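Long-range contact in transcriptional regulator ComR (Streptococcus vestibularis F0396, PDB 6HU8), which regulates competence for transformation in response to a signalling peptide, and probably binds DNA through its helix-turn-helix domain: residues I196-L210 against K232-Y245. Residues are numbered along the deposited sequence; the frame is centred on the assembly and turned at random.
Sequences IPTDDAYNIALFNDL and KLLAVIEKSQFHSY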
ATOM      1  N   ILE A 196      13.521  -5.880  -5.847  1.00 50.98           N
ATOM      2  CA  ILE A 196      12.822  -5.193  -6.918  1.00 47.69           C
ATOM      3  C   ILE A 196      12.613  -6.181  -8.071  1.00 52.85           C
ATOM      4  O   ILE A 196      13.562  -6.553  -8.750  1.00 53.15           O
ATOM      5  CB  ILE A 196      13.600  -3.943  -7.396  1.00 47.30           C
ATOM      6  CG1 ILE A 196      13.965  -3.056  -6.202  1.00 49.51           C
ATOM      7  CG2 ILE A 196      12.787  -3.172  -8.425  1.00 46.75           C
ATOM      8  CD1 ILE A 196      14.750  -1.801  -6.577  1.00 46.95           C
ATOM      9  N   PRO A 197      11.361  -6.622  -8.280  1.00 53.68           N
ATOM     10  CA  PRO A 197      11.032  -7.654  -9.266  1.00 52.10           C
ATOM     11  C   PRO A 197      10.665  -7.098 -10.634  1.00 53.72           C
ATOM     12  O   PRO A 197      10.570  -5.881 -10.795  1.00 53.60           O
ATOM     13  CB  PRO A 197       9.815  -8.334  -8.641  1.00 55.01           C
ATOM     14  CG  PRO A 197       9.092  -7.184  -7.979  1.00 51.62           C
ATOM     15  CD  PRO A 197      10.179  -6.238  -7.483  1.00 49.60           C
ATOM     16  N   THR A 198      10.454  -7.992 -11.598  1.00 51.99           N
ATOM     17  CA  THR A 198       9.851  -7.641 -12.883  1.00 57.39           C
ATOM     18  C   THR A 198       8.334  -7.735 -12.736  1.00 56.79           C
ATOM     19  O   THR A 198       7.724  -8.792 -12.954  1.00 58.20           O
ATOM     20  CB  THR A 198      10.354  -8.558 -14.032  1.00 56.72           C
ATOM     21  OG1 THR A 198      11.692  -8.180 -14.383  1.00 64.55           O
ATOM     22  CG2 THR A 198       9.488  -8.416 -15.280  1.00 62.59           C
ATOM     23  N   ASP A 199       7.741  -6.617 -12.333  1.00 51.45           N
ATOM     24  CA  ASP A 199       6.327  -6.537 -11.992  1.00 49.00           C
ATOM     25  C   ASP A 199       6.013  -5.081 -11.737  1.00 47.96           C
ATOM     26  O   ASP A 199       6.278  -4.551 -10.643  1.00 47.06           O
ATOM     27  CB  ASP A 199       6.004  -7.399 -10.772  1.00 48.81           C
ATOM     28  CG  ASP A 199       4.542  -7.309 -10.340  1.00 49.80           C
ATOM     29  OD1 ASP A 199       3.717  -6.691 -11.041  1.00 54.74           O
ATOM     30  OD2 ASP A 199       4.216  -7.890  -9.290  1.00 50.37           O
ATOM     31  N   ASP A 200       5.471  -4.433 -12.763  1.00 48.69           N
ATOM     32  CA  ASP A 200       5.204  -2.998 -12.717  1.00 47.29           C
ATOM     33  C   ASP A 200       4.191  -2.631 -11.626  1.00 46.02           C
ATOM     34  O   ASP A 200       4.375  -1.637 -10.937  1.00 41.19           O
ATOM     35  CB  ASP A 200       4.708  -2.504 -14.076  1.00 48.04           C
ATOM     36  CG  ASP A 200       5.808  -2.498 -15.137  1.00 51.39           C
ATOM     37  OD1 ASP A 200       6.993  -2.735 -14.807  1.00 45.77           O
ATOM     38  OD2 ASP A 200       5.477  -2.229 -16.308  1.00 51.23           O
ATOM     39  N   ALA A 201       3.132  -3.427 -11.480  1.00 42.80           N
ATOM     40  CA  ALA A 201       2.134  -3.172 -10.445  1.00 45.68           C
ATOM     41  C   ALA A 201       2.797  -3.104  -9.076  1.00 42.02           C
ATOM     42  O   ALA A 201       2.548  -2.174  -8.292  1.00 44.11           O
ATOM     43  CB  ALA A 201       1.061  -4.241 -10.458  1.00 47.56           C
ATOM     44  N   TYR A 202       3.658  -4.082  -8.800  1.00 40.73           N
ATOM     45  CA  TYR A 202       4.352  -4.144  -7.518  1.00 43.03           C
ATOM     46  C   TYR A 202       5.299  -2.959  -7.377  1.00 39.48           C
ATOM     47  O   TYR A 202       5.367  -2.298  -6.320  1.00 38.99           O
ATOM     48  CB  TYR A 202       5.125  -5.464  -7.377  1.00 41.60           C
ATOM     49  CG  TYR A 202       5.832  -5.605  -6.038  1.00 43.81           C
ATOM     50  CD1 TYR A 202       5.187  -6.170  -4.942  1.00 42.92           C
ATOM     51  CD2 TYR A 202       7.138  -5.165  -5.869  1.00 43.70           C
ATOM     52  CE1 TYR A 202       5.829  -6.301  -3.724  1.00 41.08           C
ATOM     53  CE2 TYR A 202       7.781  -5.287  -4.656  1.00 41.53           C
ATOM     54  CZ  TYR A 202       7.124  -5.853  -3.587  1.00 43.25           C
ATOM     55  OH  TYR A 202       7.763  -5.969  -2.369  1.00 46.29           O
ATOM     56  N   ASN A 203       6.033  -2.680  -8.449  1.00 41.86           N
ATOM     57  CA  ASN A 203       7.011  -1.605  -8.416  1.00 40.60           C
ATOM     58  C   ASN A 203       6.343  -0.243  -8.300  1.00 41.45           C
ATOM     59  O   ASN A 203       6.910   0.669  -7.708  1.00 41.81           O
ATOM     60  CB  ASN A 203       7.905  -1.653  -9.645  1.00 41.36           C
ATOM     61  CG  ASN A 203       8.823  -2.848  -9.635  1.00 45.75           C
ATOM     62  OD1 ASN A 203       9.007  -3.487  -8.601  1.00 49.77           O
ATOM     63  ND2 ASN A 203       9.402  -3.163 -10.781  1.00 48.51           N
ATOM     64  N   ILE A 204       5.139  -0.095  -8.843  1.00 38.55           N
ATOM     65  CA  ILE A 204       4.438   1.176  -8.682  1.00 41.66           C
ATOM     66  C   ILE A 204       4.014   1.376  -7.217  1.00 42.40           C
ATOM     67  O   ILE A 204       4.153   2.472  -6.677  1.00 39.50           O
ATOM     68  CB  ILE A 204       3.227   1.270  -9.610  1.00 43.21           C
ATOM     69  CG1 ILE A 204       3.725   1.434 -11.050  1.00 49.80           C
ATOM     70  CG2 ILE A 204       2.385   2.461  -9.261  1.00 42.71           C
ATOM     71  CD1 ILE A 204       2.653   1.786 -12.060  1.00 52.42           C
ATOM     72  N   ALA A 205       3.512   0.322  -6.576  1.00 37.93           N
ATOM     73  CA  ALA A 205       3.141   0.418  -5.169  1.00 38.91           C
ATOM     74  C   ALA A 205       4.382   0.681  -4.340  1.00 38.08           C
ATOM     75  O   ALA A 205       4.363   1.499  -3.424  1.00 36.78           O
ATOM     76  CB  ALA A 205       2.422  -0.859  -4.690  1.00 31.52           C
ATOM     77  N   LEU A 206       5.467  -0.010  -4.658  1.00 36.47           N
ATOM     78  CA  LEU A 206       6.712   0.191  -3.919  1.00 38.46           C
ATOM     79  C   LEU A 206       7.269   1.601  -4.152  1.00 42.71           C
ATOM     80  O   LEU A 206       7.753   2.273  -3.217  1.00 36.38           O
ATOM     81  CB  LEU A 206       7.738  -0.872  -4.321  1.00 38.40           C
ATOM     82  CG  LEU A 206       9.143  -0.743  -3.730  1.00 43.68           C
ATOM     83  CD1 LEU A 206       9.129  -0.986  -2.227  1.00 44.53           C
ATOM     84  CD2 LEU A 206      10.137  -1.669  -4.438  1.00 44.46           C
ATOM     85  N   PHE A 207       7.190   2.057  -5.400  1.00 39.12           N
ATOM     86  CA  PHE A 207       7.666   3.389  -5.725  1.00 38.81           C
ATOM     87  C   PHE A 207       6.886   4.443  -4.929  1.00 38.89           C
ATOM     88  O   PHE A 207       7.471   5.373  -4.372  1.00 41.96           O
ATOM     89  CB  PHE A 207       7.546   3.661  -7.226  1.00 41.37           C
ATOM     90  CG  PHE A 207       8.057   5.010  -7.628  1.00 36.61           C
ATOM     91  CD1 PHE A 207       9.401   5.196  -7.886  1.00 39.50           C
ATOM     92  CD2 PHE A 207       7.198   6.094  -7.723  1.00 37.53           C
ATOM     93  CE1 PHE A 207       9.891   6.453  -8.245  1.00 42.44           C
ATOM     94  CE2 PHE A 207       7.671   7.347  -8.070  1.00 38.55           C
ATOM     95  CZ  PHE A 207       9.021   7.531  -8.326  1.00 43.18           C
ATOM     96  N   ASN A 208       5.568   4.292  -4.869  1.00 38.13           N
ATOM     97  CA  ASN A 208       4.732   5.265  -4.174  1.00 39.84           C
ATOM     98  C   ASN A 208       4.964   5.256  -2.656  1.00 40.49           C
ATOM     99  O   ASN A 208       4.876   6.293  -1.997  1.00 38.27           O
ATOM    100  CB  ASN A 208       3.259   4.999  -4.496  1.00 39.49           C
ATOM    101  CG  ASN A 208       2.882   5.477  -5.882  1.00 44.49           C
ATOM    102  OD1 ASN A 208       3.469   6.433  -6.389  1.00 45.54           O
ATOM    103  ND2 ASN A 208       1.907   4.818  -6.505  1.00 42.42           N
ATOM    104  N   ASP A 209       5.259   4.084  -2.101  1.00 37.28           N
ATOM    105  CA  ASP A 209       5.651   4.019  -0.696  1.00 37.06           C
ATOM    106  C   ASP A 209       6.988   4.709  -0.462  1.00 37.75           C
ATOM    107  O   ASP A 209       7.175   5.391   0.530  1.00 37.86           O
ATOM    108  CB  ASP A 209       5.747   2.578  -0.227  1.00 34.24           C
ATOM    109  CG  ASP A 209       4.397   1.986   0.086  1.00 39.00           C
ATOM    110  OD1 ASP A 209       3.382   2.685  -0.109  1.00 38.57           O
ATOM    111  OD2 ASP A 209       4.365   0.828   0.522  1.00 38.31           O
ATOM    112  N   LEU A 210       7.928   4.493  -1.364  1.00 35.91           N
ATOM    113  CA  LEU A 210       9.221   5.167  -1.257  1.00 35.00           C
ATOM    114  C   LEU A 210       9.053   6.685  -1.373  1.00 36.27           C
ATOM    115  O   LEU A 210       9.698   7.450  -0.644  1.00 36.02           O
ATOM    116  CB  LEU A 210      10.169   4.629  -2.323  1.00 38.65           C
ATOM    117  CG  LEU A 210      10.698   3.223  -2.042  1.00 36.60           C
ATOM    118  CD1 LEU A 210      11.335   2.640  -3.276  1.00 41.42           C
ATOM    119  CD2 LEU A 210      11.693   3.275  -0.908  1.00 41.29           C
ATOM    120  N   LYS A 232      16.891   4.036  -3.913  1.00 43.40           N
ATOM    121  CA  LYS A 232      15.947   2.952  -4.142  1.00 42.06           C
ATOM    122  C   LYS A 232      14.915   3.395  -5.170  1.00 43.88           C
ATOM    123  O   LYS A 232      14.565   2.636  -6.083  1.00 39.93           O
ATOM    124  CB  LYS A 232      15.265   2.528  -2.841  1.00 41.84           C
ATOM    125  CG  LYS A 232      14.509   1.189  -2.955  1.00 41.94           C
ATOM    126  CD  LYS A 232      15.448   0.011  -2.783  1.00 42.81           C
ATOM    127  CE  LYS A 232      14.697  -1.329  -2.770  1.00 44.34           C
ATOM    128  NZ  LYS A 232      15.282  -2.246  -1.758  1.00 46.92           N
ATOM    129  N   LEU A 233      14.442   4.635  -5.027  1.00 39.64           N
ATOM    130  CA  LEU A 233      13.494   5.200  -5.986  1.00 39.71           C
ATOM    131  C   LEU A 233      14.026   5.138  -7.423  1.00 41.62           C
ATOM    132  O   LEU A 233      13.302   4.750  -8.350  1.00 40.29           O
ATOM    133  CB  LEU A 233      13.169   6.646  -5.617  1.00 39.45           C
ATOM    134  CG  LEU A 233      12.179   6.847  -4.484  1.00 40.22           C
ATOM    135  CD1 LEU A 233      12.428   8.226  -3.919  1.00 37.09           C
ATOM    136  CD2 LEU A 233      10.761   6.719  -5.018  1.00 37.32           C
ATOM    137  N   LEU A 234      15.292   5.514  -7.597  1.00 38.25           N
ATOM    138  CA  LEU A 234      15.918   5.493  -8.910  1.00 40.76           C
ATOM    139  C   LEU A 234      16.105   4.050  -9.385  1.00 43.43           C
ATOM    140  O   LEU A 234      15.965   3.754 -10.578  1.00 46.23           O
ATOM    141  CB  LEU A 234      17.262   6.241  -8.883  1.00 36.60           C
ATOM    142  CG  LEU A 234      17.209   7.756  -8.657  1.00 39.06           C
ATOM    143  CD1 LEU A 234      18.598   8.370  -8.717  1.00 39.20           C
ATOM    144  CD2 LEU A 234      16.304   8.424  -9.675  1.00 40.97           C
ATOM    145  N   ALA A 235      16.418   3.149  -8.457  1.00 43.15           N
ATOM    146  CA  ALA A 235      16.540   1.722  -8.800  1.00 40.85           C
ATOM    147  C   ALA A 235      15.222   1.127  -9.289  1.00 45.63           C
ATOM    148  O   ALA A 235      15.209   0.320 -10.229  1.00 45.34           O
ATOM    149  CB  ALA A 235      17.053   0.928  -7.610  1.00 41.94           C
ATOM    150  N   VAL A 236      14.108   1.517  -8.674  1.00 41.73           N
ATOM    151  CA  VAL A 236      12.803   1.030  -9.141  1.00 45.33           C
ATOM    152  C   VAL A 236      12.484   1.584 -10.526  1.00 45.58           C
ATOM    153  O   VAL A 236      12.048   0.842 -11.414  1.00 47.11           O
ATOM    154  CB  VAL A 236      11.670   1.395  -8.180  1.00 43.73           C
ATOM    155  CG1 VAL A 236      10.325   1.014  -8.777  1.00 41.04           C
ATOM    156  CG2 VAL A 236      11.874   0.714  -6.833  1.00 43.37           C
ATOM    157  N   ILE A 237      12.716   2.883 -10.714  1.00 42.56           N
ATOM    158  CA  ILE A 237      12.512   3.515 -12.018  1.00 44.80           C
ATOM    159  C   ILE A 237      13.339   2.806 -13.095  1.00 47.86           C
ATOM    160  O   ILE A 237      12.846   2.530 -14.189  1.00 44.00           O
ATOM    161  CB  ILE A 237      12.876   5.016 -11.986  1.00 42.02           C
ATOM    162  CG1 ILE A 237      11.788   5.809 -11.244  1.00 41.57           C
ATOM    163  CG2 ILE A 237      13.075   5.562 -13.413  1.00 41.40           C
ATOM    164  CD1 ILE A 237      12.189   7.232 -10.885  1.00 41.78           C
ATOM    165  N   GLU A 238      14.582   2.484 -12.759  1.00 46.73           N
ATOM    166  CA  GLU A 238      15.463   1.771 -13.677  1.00 51.22           C
ATOM    167  C   GLU A 238      14.919   0.397 -14.065  1.00 51.65           C
ATOM    168  O   GLU A 238      14.980   0.012 -15.242  1.00 50.11           O
ATOM    169  CB  GLU A 238      16.854   1.612 -13.066  1.00 54.28           C
ATOM    170  CG  GLU A 238      17.857   0.972 -14.016  1.00 53.90           C
ATOM    171  CD  GLU A 238      18.024   1.769 -15.296  1.00 63.19           C
ATOM    172  OE1 GLU A 238      18.328   2.981 -15.209  1.00 71.35           O
ATOM    173  OE2 GLU A 238      17.842   1.190 -16.389  1.00 65.53           O
ATOM    174  N   LYS A 239      14.386  -0.332 -13.084  1.00 45.24           N
ATOM    175  CA  LYS A 239      13.928  -1.693 -13.309  1.00 45.48           C
ATOM    176  C   LYS A 239      12.732  -1.710 -14.251  1.00 50.57           C
ATOM    177  O   LYS A 239      12.661  -2.524 -15.176  1.00 49.84           O
ATOM    178  CB  LYS A 239      13.570  -2.370 -11.985  1.00 51.57           C
ATOM    179  CG  LYS A 239      14.239  -3.729 -11.769  1.00 51.34           C
ATOM    180  CD  LYS A 239      13.755  -4.764 -12.763  1.00 53.96           C
ATOM    181  CE  LYS A 239      14.597  -6.036 -12.695  1.00 55.29           C
ATOM    182  NZ  LYS A 239      14.559  -6.638 -11.330  1.00 62.41           N
ATOM    183  N   SER A 240      11.807  -0.782 -14.040  1.00 49.87           N
ATOM    184  CA  SER A 240      10.569  -0.786 -14.800  1.00 48.82           C
ATOM    185  C   SER A 240      10.497   0.290 -15.858  1.00 49.53           C
ATOM    186  O   SER A 240       9.459   0.444 -16.509  1.00 51.21           O
ATOM    187  CB  SER A 240       9.379  -0.646 -13.859  1.00 48.70           C
ATOM    188  OG  SER A 240       9.233  -1.812 -13.079  1.00 52.15           O
ATOM    189  N   GLN A 241      11.591   1.029 -16.030  1.00 51.28           N
ATOM    190  CA  GLN A 241      11.671   2.095 -17.025  1.00 47.24           C
ATOM    191  C   GLN A 241      10.582   3.159 -16.847  1.00 50.86           C
ATOM    192  O   GLN A 241      10.000   3.620 -17.826  1.00 46.88           O
ATOM    193  CB  GLN A 241      11.609   1.503 -18.445  1.00 54.47           C
ATOM    194  CG  GLN A 241      12.897   0.803 -18.865  1.00 53.27           C
ATOM    195  CD  GLN A 241      14.115   1.708 -18.732  1.00 58.62           C
ATOM    196  OE1 GLN A 241      14.276   2.670 -19.484  1.00 60.69           O
ATOM    197  NE2 GLN A 241      14.970   1.412 -17.756  1.00 58.00           N
ATOM    198  N   PHE A 242      10.313   3.552 -15.600  1.00 46.46           N
ATOM    199  CA  PHE A 242       9.334   4.606 -15.329  1.00 47.32           C
ATOM    200  C   PHE A 242       9.902   6.010 -15.577  1.00 49.12           C
ATOM    201  O   PHE A 242      10.193   6.728 -14.615  1.00 47.94           O
ATOM    202  CB  PHE A 242       8.855   4.549 -13.876  1.00 44.37           C
ATOM    203  CG  PHE A 242       8.094   3.316 -13.514  1.00 50.46           C
ATOM    204  CD1 PHE A 242       7.200   2.737 -14.403  1.00 47.64           C
ATOM    205  CD2 PHE A 242       8.249   2.746 -12.255  1.00 46.58           C
ATOM    206  CE1 PHE A 242       6.491   1.605 -14.046  1.00 49.58           C
ATOM    207  CE2 PHE A 242       7.539   1.607 -11.896  1.00 46.16           C
ATOM    208  CZ  PHE A 242       6.661   1.041 -12.794  1.00 47.15           C
ATOM    209  N   HIS A 243      10.040   6.422 -16.834  1.00 45.95           N
ATOM    210  CA  HIS A 243      10.652   7.716 -17.142  1.00 44.07           C
ATOM    211  C   HIS A 243       9.882   8.914 -16.585  1.00 45.20           C
ATOM    212  O   HIS A 243      10.478   9.925 -16.180  1.00 42.22           O
ATOM    213  CB  HIS A 243      10.803   7.865 -18.660  1.00 48.39           C
ATOM    214  CG  HIS A 243      11.533   6.725 -19.291  1.00 50.86           C
ATOM    215  ND1 HIS A 243      11.024   6.013 -20.355  1.00 56.58           N
ATOM    216  CD2 HIS A 243      12.709   6.140 -18.968  1.00 54.26           C
ATOM    217  CE1 HIS A 243      11.870   5.050 -20.677  1.00 56.14           C
ATOM    218  NE2 HIS A 243      12.899   5.103 -19.851  1.00 56.74           N
ATOM    219  N   SER A 244       8.561   8.816 -16.583  1.00 40.86           N
ATOM    220  CA  SER A 244       7.740   9.906 -16.072  1.00 44.98           C
ATOM    221  C   SER A 244       7.906  10.149 -14.562  1.00 40.18           C
ATOM    222  O   SER A 244       7.474  11.183 -14.070  1.00 42.66           O
ATOM    223  CB  SER A 244       6.268   9.644 -16.373  1.00 44.46           C
ATOM    224  OG  SER A 244       6.078   9.428 -17.758  1.00 58.79           O
ATOM    225  N   TYR A 245       8.499   9.201 -13.836  1.00 37.67           N
ATOM    226  CA  TYR A 245       8.577   9.319 -12.371  1.00 37.97           C
ATOM    227  C   TYR A 245       9.860   9.979 -11.895  1.00 40.95           C
ATOM    228  O   TYR A 245       9.981  10.306 -10.713  1.00 38.59           O
ATOM    229  CB  TYR A 245       8.468   7.956 -11.682  1.00 43.30           C
ATOM    230  CG  TYR A 245       7.139   7.251 -11.860  1.00 45.89           C
ATOM    231  CD1 TYR A 245       6.143   7.787 -12.676  1.00 49.45           C
ATOM    232  CD2 TYR A 245       6.884   6.042 -11.220  1.00 48.47           C
ATOM    233  CE1 TYR A 245       4.930   7.129 -12.860  1.00 55.07           C
ATOM    234  CE2 TYR A 245       5.678   5.379 -11.397  1.00 53.14           C
ATOM    235  CZ  TYR A 245       4.702   5.928 -12.224  1.00 58.73           C
ATOM    236  OH  TYR A 245       3.490   5.285 -12.411  1.00 62.35           O
TER
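S240 OG joins the two segments through two hydrogen bonds. N203 ND2 donates to it in the amide plane, at 2.7 Å and nearly straight (168°). S240 OG in turn donates to D200 OD1, on its anti side but tilted out of the carboxylate plane, at 3.0 Å. The same N203 ND2 also donates to P197 O, which fixes the amide and ties the loop to the start of helix 200-219. A third bond across the contact runs from K239 NZ to I196 O (2.8 Å); the K239 chain passes I196 in the opposite direction, its CB and CG against I196 CG2.

The apolar part centres on F207. Its CG is anti to the backbone N (chi1 -178°), and the ring reaches between L233 and Y245. L233 CD2 makes a CH-pi contact over one face, 3.7 Å from the ring centroid. Y245 CD2 lies over the opposite face, near its rim, with the two rings oblique at 37°. V236 is a knob in the hole formed by N203, L206, F207 and L210. Beyond the helix end, F242 CZ packs against I204 CG1 (3.4 Å).

Segments 200-210 and 232-240 run antiparallel, their axes 9.7 Å apart at closest approach. Such a helical hairpin is typical of the TPR-like domain of RNPP-family regulators.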